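Local coordinates for protein heroin esterase (Rhodococcus sp., PDB 1LZL) that probably hydrolyses acetyl ester bonds, heroin's among them, as a carboxylic ester hydrolase of the alpha/beta hydrolase fold, at residues I188-D193 against D260-E265; T244-L249 against I267-R272; P250-S255 against A276-E281. One frame throughout, in Å; residues are numbered along the deposited sequence.

Contact 1 (I188-D193 against D260-E265); sequences IPELDD and DPLRDE
Glu-265 reaches from the first turn of helix 263-275 to the loop after strand 183-187 and takes two consecutive backbone N-H groups on one carboxylate oxygen. Leu-191 N lies 2.8 Å from Glu-265 OE2 and meets its anti lone pair, the one turned away from OE1. Asp-192 N, 3.0 Å from the same Glu-265 OE2, approaches from above the carboxylate plane. The CG of Glu-265 sits between its own backbone N and carbonyl carbon (chi1 71°), the crowded position, which sends the extended chain across to the loop. Two waters complete the grip: one donates to Glu-265 OE2, the other to Glu-265 OE1, and both also donate to Asp-192 O. A third water joins Pro-189 O to Leu-262 O.

At the other end, Asp-260 OD1 accepts from Leu-262 N at 2.9 Å, a capping bond on the turn leading into the helix. Asp-260 OD2 lies 3.7 Å from Ile-188 CB and is hydrogen-bonded to His-290 ND1, consistent with a Ser-His-Asp triad completed by Ser-160.

The methyls of Leu-262 fill the middle, lying against backbone and aliphatic atoms of the loop. Leu-262 CD1 rests 3.5 Å from Ile-188 O, while Leu-262 CD2 lies 3.9 Å from Glu-190 CA. Leucine suits this place because its forked tip spans the loop from Ile-188 to Glu-190. Glu-190 carries its carboxylate away to Ser-217.

An alanine in place of Glu-265 would probably leave the N-H groups of Leu-191 and Asp-192 without their acceptor and the loop less firmly held. The two amides and two waters would probably favour the ionised form of this buried carboxylate, although those of Asp-192 and Glu-190 are near; its bonds tie loop to helix.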
ATOM      1  N   ILE A 188       1.300  -1.629  -6.712  1.00  7.91           N
ATOM      2  CA  ILE A 188       1.123  -3.094  -6.783  1.00  7.60           C
ATOM      3  C   ILE A 188       0.014  -3.561  -5.824  1.00  8.29           C
ATOM      4  O   ILE A 188       0.171  -4.448  -5.009  1.00  8.70           O
ATOM      5  CB  ILE A 188       2.443  -3.842  -6.598  1.00  8.16           C
ATOM      6  CG1 ILE A 188       3.201  -3.619  -5.263  1.00  9.63           C
ATOM      7  CG2 ILE A 188       3.351  -3.530  -7.773  1.00 10.83           C
ATOM      8  CD1 ILE A 188       4.514  -4.389  -5.105  1.00 12.85           C
ATOM      9  N   PRO A 189      -1.185  -2.938  -5.901  1.00  7.61           N
ATOM     10  CA  PRO A 189      -2.177  -3.216  -4.857  1.00  8.06           C
ATOM     11  C   PRO A 189      -2.772  -4.613  -4.874  1.00  7.91           C
ATOM     12  O   PRO A 189      -2.943  -5.192  -5.964  1.00  9.09           O
ATOM     13  CB  PRO A 189      -3.301  -2.187  -5.188  1.00  8.37           C
ATOM     14  CG  PRO A 189      -3.165  -1.957  -6.671  1.00  8.91           C
ATOM     15  CD  PRO A 189      -1.660  -1.952  -6.906  1.00  8.38           C
ATOM     16  N   GLU A 190      -3.156  -5.148  -3.715  1.00  7.51           N
ATOM     17  CA  GLU A 190      -3.836  -6.421  -3.497  1.00  7.59           C
ATOM     18  C   GLU A 190      -5.304  -6.098  -3.254  1.00  8.44           C
ATOM     19  O   GLU A 190      -5.676  -5.612  -2.172  1.00  9.20           O
ATOM     20  CB  GLU A 190      -3.194  -7.131  -2.313  1.00  9.96           C
ATOM     21  CG  GLU A 190      -3.804  -8.491  -1.993  1.00 10.63           C
ATOM     22  CD  GLU A 190      -3.105  -9.189  -0.846  1.00 10.06           C
ATOM     23  OE1 GLU A 190      -2.196  -8.630  -0.220  1.00 10.99           O
ATOM     24  OE2 GLU A 190      -3.525 -10.350  -0.595  1.00 10.69           O
ATOM     25  N   LEU A 191      -6.145  -6.352  -4.283  1.00  8.30           N
ATOM     26  CA  LEU A 191      -7.498  -5.765  -4.339  1.00  8.38           C
ATOM     27  C   LEU A 191      -8.645  -6.773  -4.406  1.00  8.59           C
ATOM     28  O   LEU A 191      -9.774  -6.449  -4.091  1.00  9.42           O
ATOM     29  CB  LEU A 191      -7.617  -4.854  -5.568  1.00  8.93           C
ATOM     30  CG  LEU A 191      -6.707  -3.619  -5.604  1.00  7.85           C
ATOM     31  CD1 LEU A 191      -6.657  -3.049  -7.017  1.00  8.96           C
ATOM     32  CD2 LEU A 191      -7.162  -2.586  -4.590  1.00 10.38           C
ATOM     33  N   ASP A 192      -8.340  -8.000  -4.877  1.00 10.09           N
ATOM     34  CA  ASP A 192      -9.437  -8.925  -5.224  1.00 11.17           C
ATOM     35  C   ASP A 192      -9.200 -10.303  -4.642  1.00 10.57           C
ATOM     36  O   ASP A 192      -8.200 -10.929  -4.997  1.00 12.20           O
ATOM     37  CB  ASP A 192      -9.482  -8.990  -6.769  1.00 12.35           C
ATOM     38  CG  ASP A 192     -10.744  -9.648  -7.302  1.00 13.99           C
ATOM     39  OD1 ASP A 192     -11.391 -10.350  -6.479  1.00 14.64           O
ATOM     40  OD2 ASP A 192     -11.087  -9.502  -8.490  1.00 17.24           O
ATOM     41  N   ASP A 193     -10.075 -10.761  -3.746  1.00 11.58           N
ATOM     42  CA  ASP A 193      -9.860 -12.050  -3.082  1.00 11.37           C
ATOM     43  C   ASP A 193     -10.204 -13.211  -4.003  1.00 12.56           C
ATOM     44  O   ASP A 193      -9.912 -14.344  -3.624  1.00 13.34           O
ATOM     45  CB  ASP A 193     -10.719 -12.150  -1.815  1.00 11.12           C
ATOM     46  CG  ASP A 193     -12.185 -12.015  -2.164  1.00 12.59           C
ATOM     47  OD1 ASP A 193     -12.625 -10.987  -2.701  1.00 13.30           O
ATOM     48  OD2 ASP A 193     -12.899 -13.007  -1.893  1.00 15.58           O
ATOM     49  N   ASP A 260       3.923 -10.109 -11.539  1.00 12.24           N
ATOM     50  CA  ASP A 260       3.168 -10.112 -10.296  1.00 10.99           C
ATOM     51  C   ASP A 260       1.809 -10.733 -10.456  1.00  9.96           C
ATOM     52  O   ASP A 260       0.984 -10.337 -11.341  1.00 10.81           O
ATOM     53  CB  ASP A 260       3.029  -8.650  -9.862  1.00 12.53           C
ATOM     54  CG  ASP A 260       2.409  -8.425  -8.506  1.00 11.77           C
ATOM     55  OD1 ASP A 260       1.919  -9.393  -7.877  1.00 12.25           O
ATOM     56  OD2 ASP A 260       2.465  -7.267  -8.065  1.00 13.02           O
ATOM     57  N   PRO A 261       1.373 -11.706  -9.659  1.00 10.33           N
ATOM     58  CA  PRO A 261       0.017 -12.235  -9.764  1.00  9.56           C
ATOM     59  C   PRO A 261      -1.044 -11.131  -9.573  1.00  8.95           C
ATOM     60  O   PRO A 261      -2.160 -11.269 -10.058  1.00  9.35           O
ATOM     61  CB  PRO A 261      -0.121 -13.182  -8.553  1.00 11.75           C
ATOM     62  CG  PRO A 261       1.167 -13.156  -7.865  1.00 16.35           C
ATOM     63  CD  PRO A 261       2.182 -12.340  -8.588  1.00 11.09           C
ATOM     64  N   LEU A 262      -0.749 -10.056  -8.871  1.00  8.13           N
ATOM     65  CA  LEU A 262      -1.688  -8.946  -8.648  1.00  8.37           C
ATOM     66  C   LEU A 262      -1.823  -8.058  -9.871  1.00  7.87           C
ATOM     67  O   LEU A 262      -2.642  -7.106  -9.855  1.00  8.88           O
ATOM     68  CB  LEU A 262      -1.164  -8.108  -7.480  1.00  9.32           C
ATOM     69  CG  LEU A 262      -1.030  -8.844  -6.131  1.00 10.44           C
ATOM     70  CD1 LEU A 262      -0.421  -7.933  -5.085  1.00 10.87           C
ATOM     71  CD2 LEU A 262      -2.388  -9.359  -5.694  1.00 12.09           C
ATOM     72  N   ARG A 263      -1.035  -8.281 -10.918  1.00  7.70           N
ATOM     73  CA  ARG A 263      -1.016  -7.323 -12.038  1.00  7.31           C
ATOM     74  C   ARG A 263      -2.384  -7.088 -12.632  1.00  6.88           C
ATOM     75  O   ARG A 263      -2.828  -5.946 -12.836  1.00  7.78           O
ATOM     76  CB  ARG A 263      -0.049  -7.911 -13.100  1.00  7.71           C
ATOM     77  CG  ARG A 263       0.078  -7.043 -14.355  1.00  8.42           C
ATOM     78  CD  ARG A 263       0.711  -7.947 -15.453  1.00  8.79           C
ATOM     79  NE  ARG A 263      -0.269  -8.890 -15.946  1.00  9.16           N
ATOM     80  CZ  ARG A 263       0.053 -10.059 -16.544  1.00  8.39           C
ATOM     81  NH1 ARG A 263       1.329 -10.406 -16.689  1.00 10.41           N
ATOM     82  NH2 ARG A 263      -0.941 -10.834 -16.965  1.00  9.60           N
ATOM     83  N   ASP A 264      -3.105  -8.171 -12.971  1.00  8.00           N
ATOM     84  CA  ASP A 264      -4.335  -7.957 -13.722  1.00  8.28           C
ATOM     85  C   ASP A 264      -5.369  -7.277 -12.842  1.00  8.24           C
ATOM     86  O   ASP A 264      -6.093  -6.413 -13.389  1.00  9.14           O
ATOM     87  CB  ASP A 264      -4.913  -9.286 -14.233  1.00  9.30           C
ATOM     88  CG  ASP A 264      -4.072  -9.944 -15.308  1.00  9.57           C
ATOM     89  OD1 ASP A 264      -3.044  -9.389 -15.748  1.00  9.91           O
ATOM     90  OD2 ASP A 264      -4.454 -11.069 -15.699  1.00 10.34           O
ATOM     91  N   GLU A 265      -5.505  -7.594 -11.547  1.00  8.65           N
ATOM     92  CA  GLU A 265      -6.568  -6.929 -10.776  1.00  7.94           C
ATOM     93  C   GLU A 265      -6.248  -5.457 -10.640  1.00  7.63           C
ATOM     94  O   GLU A 265      -7.135  -4.621 -10.546  1.00  8.71           O
ATOM     95  CB  GLU A 265      -6.740  -7.653  -9.436  1.00  9.00           C
ATOM     96  CG  GLU A 265      -5.609  -7.471  -8.440  1.00  9.46           C
ATOM     97  CD  GLU A 265      -5.588  -8.638  -7.440  1.00  8.33           C
ATOM     98  OE1 GLU A 265      -5.470  -9.782  -7.920  1.00 10.34           O
ATOM     99  OE2 GLU A 265      -5.709  -8.401  -6.212  1.00  8.46           O
TER
HETATM  100  O   HOH W   1      -1.664  -4.781  -8.531  1.00  9.75           O
HETATM  101  O   HOH W   2      -5.289 -10.613  -4.668  1.00 11.38           O
HETATM  102  O   HOH W   3      -7.296 -11.709  -7.530  1.00 14.50           O

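Contact 2 (T244-L249 against I267-R272); sequences TDLTGL and IEYALR
Leu-246 points toward helix 263-275 and packs CD1 mainly on Arg-272 and CD2 on Tyr-269. Its CD1 lies 3.7 Å above the plane of the Arg-272 guanidinium, over the centre of one face, so the flat cation is met by a hydrocarbon surface. The same Leu-246 CD1 is 3.6 Å from Arg-272 CB, and the bend of the arginine chain at chi3 (50°) brings the guanidinium back over the methyl. Leu-246 CD2 approaches the tyrosine obliquely, 3.8 Å from Tyr-269 OH. Tyr-269 has its CG anti to the backbone N (chi1 -164°), which carries the ring's phenolic end toward the loop. Leucine suits this place because its forked tip can fill the angle between two side chains about one helical turn apart. Leu-249 adds a looser touch, with CD1 4.3 Å from Tyr-269 OH, and continues the buried surface onto Leu-171 and Leu-273.

The other side thins out toward solvent. Thr-244 is exposed and meets the guanidinium only at its edge, its CA 3.9 Å from Arg-272 NH2. That nitrogen donates to the carbonyl oxygen of Ala-243. Local bonds shape the loop, and Arg-174 adds bonds to the carbonyls of Asp-245 and Thr-247. Asp-245 OD1 accepts from Thr-247 N at 2.9 Å, an Asx turn, and also from Thr-247 OG1. Leu-246 to Leu-249 form a type II turn, in which the positive phi of Gly-248 (72°) is readily adopted by glycine.

Between the two segments the contact is van der Waals, with the Arg-272 to Ala-243 bond just beside it. The loop that feeds strand 252-257 thus lies against the crossover helix of the following beta-alpha-beta unit, within the alpha/beta hydrolase fold.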
ATOM      1  N   THR A 244     -18.898  -1.944  -7.089  1.00 17.57           N
ATOM      2  CA  THR A 244     -19.494  -1.674  -8.382  1.00 19.87           C
ATOM      3  C   THR A 244     -19.610  -0.183  -8.695  1.00 19.96           C
ATOM      4  O   THR A 244     -19.741   0.207  -9.862  1.00 22.85           O
ATOM      5  CB  THR A 244     -20.917  -2.307  -8.465  1.00 29.03           C
ATOM      6  OG1 THR A 244     -21.695  -1.833  -7.364  1.00 30.79           O
ATOM      7  CG2 THR A 244     -20.789  -3.812  -8.375  1.00 35.93           C
ATOM      8  N   ASP A 245     -19.580   0.699  -7.708  1.00 16.92           N
ATOM      9  CA  ASP A 245     -19.653   2.125  -7.988  1.00 15.74           C
ATOM     10  C   ASP A 245     -18.315   2.761  -7.599  1.00 13.24           C
ATOM     11  O   ASP A 245     -18.012   2.923  -6.412  1.00 14.27           O
ATOM     12  CB  ASP A 245     -20.797   2.787  -7.243  1.00 23.88           C
ATOM     13  CG  ASP A 245     -20.695   4.306  -7.261  1.00 20.05           C
ATOM     14  OD1 ASP A 245     -20.228   4.859  -8.284  1.00 23.15           O
ATOM     15  OD2 ASP A 245     -21.065   4.940  -6.248  1.00 31.23           O
ATOM     16  N   LEU A 246     -17.521   3.079  -8.627  1.00 12.52           N
ATOM     17  CA  LEU A 246     -16.246   3.750  -8.415  1.00 11.68           C
ATOM     18  C   LEU A 246     -16.300   5.242  -8.706  1.00 12.43           C
ATOM     19  O   LEU A 246     -15.279   5.920  -8.734  1.00 12.72           O
ATOM     20  CB  LEU A 246     -15.133   3.086  -9.261  1.00 14.23           C
ATOM     21  CG  LEU A 246     -14.942   1.595  -8.962  1.00 13.69           C
ATOM     22  CD1 LEU A 246     -13.834   0.992  -9.824  1.00 15.64           C
ATOM     23  CD2 LEU A 246     -14.638   1.395  -7.477  1.00 15.45           C
ATOM     24  N   THR A 247     -17.537   5.780  -8.933  1.00 13.60           N
ATOM     25  CA  THR A 247     -17.547   7.213  -9.211  1.00 15.94           C
ATOM     26  C   THR A 247     -17.211   8.044  -7.969  1.00 16.49           C
ATOM     27  O   THR A 247     -17.427   7.603  -6.834  1.00 17.66           O
ATOM     28  CB  THR A 247     -18.912   7.702  -9.760  1.00 14.69           C
ATOM     29  OG1 THR A 247     -19.849   7.551  -8.689  1.00 16.34           O
ATOM     30  CG2 THR A 247     -19.365   6.862 -10.967  1.00 14.58           C
ATOM     31  N   GLY A 248     -16.696   9.243  -8.255  1.00 15.03           N
ATOM     32  CA  GLY A 248     -16.432  10.183  -7.166  1.00 16.97           C
ATOM     33  C   GLY A 248     -15.252   9.800  -6.293  1.00 16.81           C
ATOM     34  O   GLY A 248     -15.063  10.429  -5.258  1.00 20.72           O
ATOM     35  N   LEU A 249     -14.434   8.822  -6.673  1.00 14.45           N
ATOM     36  CA  LEU A 249     -13.178   8.543  -5.994  1.00 12.52           C
ATOM     37  C   LEU A 249     -12.118   9.541  -6.417  1.00 12.44           C
ATOM     38  O   LEU A 249     -12.215  10.248  -7.433  1.00 14.12           O
ATOM     39  CB  LEU A 249     -12.740   7.086  -6.252  1.00 10.87           C
ATOM     40  CG  LEU A 249     -13.710   6.079  -5.611  1.00 10.99           C
ATOM     41  CD1 LEU A 249     -13.406   4.671  -6.103  1.00 13.63           C
ATOM     42  CD2 LEU A 249     -13.644   6.109  -4.079  1.00 13.34           C
ATOM     43  N   ILE A 267      -4.614  -3.542 -13.024  1.00  8.10           N
ATOM     44  CA  ILE A 267      -4.998  -2.916 -14.305  1.00  8.89           C
ATOM     45  C   ILE A 267      -6.516  -2.840 -14.408  1.00  8.81           C
ATOM     46  O   ILE A 267      -7.024  -1.799 -14.823  1.00  9.59           O
ATOM     47  CB  ILE A 267      -4.391  -3.721 -15.486  1.00  8.45           C
ATOM     48  CG1 ILE A 267      -2.876  -3.671 -15.465  1.00  8.73           C
ATOM     49  CG2 ILE A 267      -4.933  -3.243 -16.837  1.00  9.41           C
ATOM     50  CD1 ILE A 267      -2.164  -4.577 -16.452  1.00  8.82           C
ATOM     51  N   GLU A 268      -7.232  -3.908 -14.021  1.00  8.33           N
ATOM     52  CA  GLU A 268      -8.692  -3.851 -14.121  1.00  8.68           C
ATOM     53  C   GLU A 268      -9.311  -2.799 -13.228  1.00  9.34           C
ATOM     54  O   GLU A 268     -10.266  -2.142 -13.615  1.00 10.11           O
ATOM     55  CB  GLU A 268      -9.302  -5.241 -13.741  1.00 10.31           C
ATOM     56  CG  GLU A 268      -9.037  -6.262 -14.829  1.00 14.87           C
ATOM     57  CD  GLU A 268      -9.524  -7.675 -14.523  1.00 18.61           C
ATOM     58  OE1 GLU A 268     -10.104  -7.914 -13.415  1.00 24.21           O
ATOM     59  OE2 GLU A 268      -9.310  -8.543 -15.399  1.00 27.00           O
ATOM     60  N   TYR A 269      -8.760  -2.627 -12.026  1.00  9.08           N
ATOM     61  CA  TYR A 269      -9.332  -1.586 -11.139  1.00  8.57           C
ATOM     62  C   TYR A 269      -9.090  -0.210 -11.712  1.00  7.52           C
ATOM     63  O   TYR A 269      -9.956   0.675 -11.712  1.00  9.37           O
ATOM     64  CB  TYR A 269      -8.706  -1.701  -9.769  1.00  9.34           C
ATOM     65  CG  TYR A 269      -9.422  -0.978  -8.644  1.00  8.62           C
ATOM     66  CD1 TYR A 269     -10.675  -1.406  -8.234  1.00  9.68           C
ATOM     67  CD2 TYR A 269      -8.839   0.122  -7.978  1.00  9.07           C
ATOM     68  CE1 TYR A 269     -11.338  -0.760  -7.203  1.00 10.94           C
ATOM     69  CE2 TYR A 269      -9.492   0.766  -6.927  1.00  9.57           C
ATOM     70  CZ  TYR A 269     -10.754   0.295  -6.557  1.00  9.25           C
ATOM     71  OH  TYR A 269     -11.428   0.932  -5.516  1.00 10.77           O
ATOM     72  N   ALA A 270      -7.869   0.032 -12.237  1.00  7.62           N
ATOM     73  CA  ALA A 270      -7.543   1.306 -12.855  1.00  8.25           C
ATOM     74  C   ALA A 270      -8.470   1.593 -14.036  1.00  8.56           C
ATOM     75  O   ALA A 270      -8.948   2.734 -14.200  1.00  8.42           O
ATOM     76  CB  ALA A 270      -6.093   1.317 -13.340  1.00  8.82           C
ATOM     77  N   LEU A 271      -8.700   0.565 -14.853  1.00  8.20           N
ATOM     78  CA  LEU A 271      -9.589   0.752 -16.007  1.00  9.18           C
ATOM     79  C   LEU A 271     -10.986   1.097 -15.541  1.00 10.14           C
ATOM     80  O   LEU A 271     -11.627   2.003 -16.076  1.00  9.23           O
ATOM     81  CB  LEU A 271      -9.532  -0.509 -16.899  1.00  8.94           C
ATOM     82  CG  LEU A 271     -10.505  -0.501 -18.076  1.00 10.61           C
ATOM     83  CD1 LEU A 271     -10.184   0.648 -19.021  1.00 10.29           C
ATOM     84  CD2 LEU A 271     -10.482  -1.871 -18.793  1.00 13.51           C
ATOM     85  N   ARG A 272     -11.519   0.409 -14.515  1.00  9.17           N
ATOM     86  CA  ARG A 272     -12.858   0.717 -14.045  1.00 10.10           C
ATOM     87  C   ARG A 272     -12.903   2.075 -13.385  1.00  9.77           C
ATOM     88  O   ARG A 272     -13.909   2.792 -13.517  1.00 10.04           O
ATOM     89  CB  ARG A 272     -13.302  -0.373 -13.081  1.00 11.50           C
ATOM     90  CG  ARG A 272     -13.568  -1.665 -13.859  1.00 14.47           C
ATOM     91  CD  ARG A 272     -13.746  -2.840 -12.894  1.00 23.95           C
ATOM     92  NE  ARG A 272     -14.687  -2.456 -11.922  1.00 27.60           N
ATOM     93  CZ  ARG A 272     -15.130  -2.461 -10.718  1.00 24.99           C
ATOM     94  NH1 ARG A 272     -14.499  -3.103  -9.751  1.00 25.68           N
ATOM     95  NH2 ARG A 272     -16.259  -1.782 -10.527  1.00 24.57           N
TER

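Contact 3 (P250-S255 against A276-E281); sequences PPTYLS and AGVSVE
Thr-252 and Val-280, followed by Tyr-253 and Glu-281, pair in parallel register, tied by a ladder of backbone hydrogen bonds. Thr-252 N donates to Ser-279 O at 2.8 Å, Glu-281 N to Thr-252 O at 2.9 Å, and Leu-254 N to Glu-281 O at 2.8 Å. CA-H...O contacts supplement them, such as Val-280 CA to Thr-252 O at 3.2 Å.

Side-chain polar bonds stay off the strand pair itself. Thr-252 OG1 donates to Pro-250 O, 2.7 Å away, and Gln-184 NE2 also bonds to that hydroxyl; Tyr-253 OH bonds to Glu-307.

Side-chain packing differs on the two faces of the sheet. On the Tyr-253 side, Glu-281 CD lies near the ring plane at its edge, 3.6 Å from Tyr-253 CE2, with ring and carboxylate planes 75° apart. The extended glutamate suits this border because its methylenes and carboxylate both run along the ring edge. The ring lies nearly parallel to that of Phe-185. Thr-252 and Val-280 share the other face, where both touch Leu-273 of helix 263-275.

Before the paired residues, Val-278 CG1 presses to 3.2 Å from Pro-250 O, a tight fit.

The chemistry implies that main-chain bonds set the register at this outermost strand, 280-285. Since ring hydrogens carry partial positive charge, a carboxylate placed at the ring's edge is probably mildly favoured.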
ATOM      1  N   PRO A 250     -11.036   9.720  -5.642  1.00 11.79           N
ATOM      2  CA  PRO A 250     -10.036  10.733  -5.938  1.00 12.03           C
ATOM      3  C   PRO A 250      -9.168  10.404  -7.161  1.00 10.20           C
ATOM      4  O   PRO A 250      -9.054   9.228  -7.486  1.00 10.86           O
ATOM      5  CB  PRO A 250      -9.125  10.706  -4.684  1.00 12.63           C
ATOM      6  CG  PRO A 250      -9.755   9.828  -3.701  1.00 12.98           C
ATOM      7  CD  PRO A 250     -10.678   8.909  -4.441  1.00 12.55           C
ATOM      8  N   PRO A 251      -8.536  11.408  -7.772  1.00 11.33           N
ATOM      9  CA  PRO A 251      -7.506  11.145  -8.819  1.00 10.31           C
ATOM     10  C   PRO A 251      -6.535  10.118  -8.244  1.00 10.07           C
ATOM     11  O   PRO A 251      -6.194  10.143  -7.046  1.00 10.19           O
ATOM     12  CB  PRO A 251      -6.827  12.494  -9.058  1.00 11.61           C
ATOM     13  CG  PRO A 251      -7.824  13.522  -8.576  1.00 12.83           C
ATOM     14  CD  PRO A 251      -8.649  12.847  -7.510  1.00 12.64           C
ATOM     15  N   THR A 252      -6.142   9.165  -9.083  1.00  9.43           N
ATOM     16  CA  THR A 252      -5.423   7.990  -8.600  1.00  9.32           C
ATOM     17  C   THR A 252      -4.199   7.686  -9.439  1.00  7.53           C
ATOM     18  O   THR A 252      -4.235   7.875 -10.653  1.00  9.81           O
ATOM     19  CB  THR A 252      -6.392   6.799  -8.701  1.00 10.22           C
ATOM     20  OG1 THR A 252      -7.478   7.046  -7.788  1.00 10.08           O
ATOM     21  CG2 THR A 252      -5.765   5.443  -8.312  1.00  9.44           C
ATOM     22  N   TYR A 253      -3.154   7.181  -8.814  1.00  7.68           N
ATOM     23  CA  TYR A 253      -1.994   6.625  -9.473  1.00  8.25           C
ATOM     24  C   TYR A 253      -2.037   5.129  -9.143  1.00  7.75           C
ATOM     25  O   TYR A 253      -2.190   4.803  -7.946  1.00  9.02           O
ATOM     26  CB  TYR A 253      -0.685   7.241  -8.972  1.00  9.83           C
ATOM     27  CG  TYR A 253       0.548   6.588  -9.590  1.00  9.42           C
ATOM     28  CD1 TYR A 253       1.174   5.487  -9.014  1.00  9.88           C
ATOM     29  CD2 TYR A 253       1.057   7.074 -10.798  1.00 10.06           C
ATOM     30  CE1 TYR A 253       2.275   4.890  -9.586  1.00 10.02           C
ATOM     31  CE2 TYR A 253       2.194   6.507 -11.407  1.00 10.32           C
ATOM     32  CZ  TYR A 253       2.774   5.414 -10.777  1.00 10.51           C
ATOM     33  OH  TYR A 253       3.887   4.785 -11.298  1.00 10.78           O
ATOM     34  N   LEU A 254      -1.864   4.243 -10.111  1.00  7.11           N
ATOM     35  CA  LEU A 254      -1.830   2.791  -9.823  1.00  7.64           C
ATOM     36  C   LEU A 254      -0.715   2.165 -10.632  1.00  8.07           C
ATOM     37  O   LEU A 254      -0.689   2.339 -11.870  1.00  8.14           O
ATOM     38  CB  LEU A 254      -3.187   2.153 -10.160  1.00  9.08           C
ATOM     39  CG  LEU A 254      -3.441   0.779  -9.540  1.00  7.70           C
ATOM     40  CD1 LEU A 254      -4.919   0.498  -9.394  1.00 10.78           C
ATOM     41  CD2 LEU A 254      -2.801  -0.343 -10.379  1.00  9.12           C
ATOM     42  N   SER A 255       0.230   1.486 -10.005  1.00  7.89           N
ATOM     43  CA  SER A 255       1.284   0.779 -10.719  1.00  7.51           C
ATOM     44  C   SER A 255       1.152  -0.722 -10.513  1.00  7.72           C
ATOM     45  O   SER A 255       0.733  -1.233  -9.467  1.00  8.24           O
ATOM     46  CB  SER A 255       2.682   1.254 -10.278  1.00 10.00           C
ATOM     47  OG  SER A 255       2.824   0.998  -8.865  1.00 10.86           O
ATOM     48  N   ALA A 276     -15.313   5.119 -14.722  1.00 11.75           N
ATOM     49  CA  ALA A 276     -16.205   5.797 -13.758  1.00  9.66           C
ATOM     50  C   ALA A 276     -15.909   7.286 -13.758  1.00 10.42           C
ATOM     51  O   ALA A 276     -16.569   7.947 -12.929  1.00 13.10           O
ATOM     52  CB  ALA A 276     -16.059   5.162 -12.362  1.00 10.99           C
ATOM     53  N   GLY A 277     -15.049   7.818 -14.607  1.00  9.05           N
ATOM     54  CA  GLY A 277     -14.786   9.249 -14.705  1.00  9.18           C
ATOM     55  C   GLY A 277     -13.717   9.768 -13.777  1.00  9.48           C
ATOM     56  O   GLY A 277     -13.499  10.985 -13.718  1.00 14.50           O
ATOM     57  N   VAL A 278     -12.988   8.865 -13.097  1.00  9.32           N
ATOM     58  CA  VAL A 278     -11.902   9.235 -12.221  1.00  9.28           C
ATOM     59  C   VAL A 278     -10.637   9.495 -13.047  1.00  9.36           C
ATOM     60  O   VAL A 278     -10.366   8.751 -14.021  1.00 10.67           O
ATOM     61  CB  VAL A 278     -11.622   8.140 -11.185  1.00 12.72           C
ATOM     62  CG1 VAL A 278     -10.494   8.593 -10.240  1.00 11.91           C
ATOM     63  CG2 VAL A 278     -12.878   7.847 -10.382  1.00 15.04           C
ATOM     64  N   SER A 279      -9.860  10.504 -12.723  1.00  9.56           N
ATOM     65  CA  SER A 279      -8.573  10.761 -13.352  1.00 10.13           C
ATOM     66  C   SER A 279      -7.572   9.704 -12.837  1.00  9.18           C
ATOM     67  O   SER A 279      -7.361   9.633 -11.609  1.00 10.19           O
ATOM     68  CB  SER A 279      -8.067  12.160 -13.086  1.00 12.04           C
ATOM     69  OG  SER A 279      -6.820  12.402 -13.729  1.00 13.62           O
ATOM     70  N   VAL A 280      -6.992   8.920 -13.744  1.00  8.86           N
ATOM     71  CA  VAL A 280      -6.066   7.861 -13.313  1.00  8.37           C
ATOM     72  C   VAL A 280      -4.790   7.888 -14.151  1.00  9.50           C
ATOM     73  O   VAL A 280      -4.841   8.067 -15.368  1.00  9.88           O
ATOM     74  CB  VAL A 280      -6.714   6.478 -13.425  1.00  9.87           C
ATOM     75  CG1 VAL A 280      -5.789   5.364 -12.889  1.00 10.42           C
ATOM     76  CG2 VAL A 280      -8.042   6.420 -12.686  1.00 10.99           C
ATOM     77  N   GLU A 281      -3.658   7.672 -13.501  1.00  8.75           N
ATOM     78  CA  GLU A 281      -2.410   7.283 -14.147  1.00  8.17           C
ATOM     79  C   GLU A 281      -2.220   5.806 -13.821  1.00  7.75           C
ATOM     80  O   GLU A 281      -2.184   5.435 -12.648  1.00  9.09           O
ATOM     81  CB  GLU A 281      -1.213   8.070 -13.602  1.00 10.85           C
ATOM     82  CG  GLU A 281       0.082   7.675 -14.296  1.00 10.26           C
ATOM     83  CD  GLU A 281       1.214   8.655 -14.129  1.00  9.88           C
ATOM     84  OE1 GLU A 281       1.093   9.644 -13.337  1.00 11.87           O
ATOM     85  OE2 GLU A 281       2.238   8.460 -14.768  1.00 11.73           O
TER

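In the fold
All three contacts involve the unit of strand 252-257, helix 263-275 and strand 280-285. Contact 3 joins its two strands, while contacts 1 and 2 hold loops against the helix, near its start and farther along respectively. Contact 1 is wholly buried and rich in polar bonds and waters, as befits the neighbourhood of a probable active site. Contact 2, with its centre about 17 Å from that of the chain, is mostly apolar and runs out to the surface; contact 3 relies on backbone pairing at the sheet's edge. They also touch: Leu-191 packs on Tyr-269, Leu-246 meets Val-278, and Ile-188 N probably hydrogen-bonds Ser-255 O, linking contacts 1 and 3.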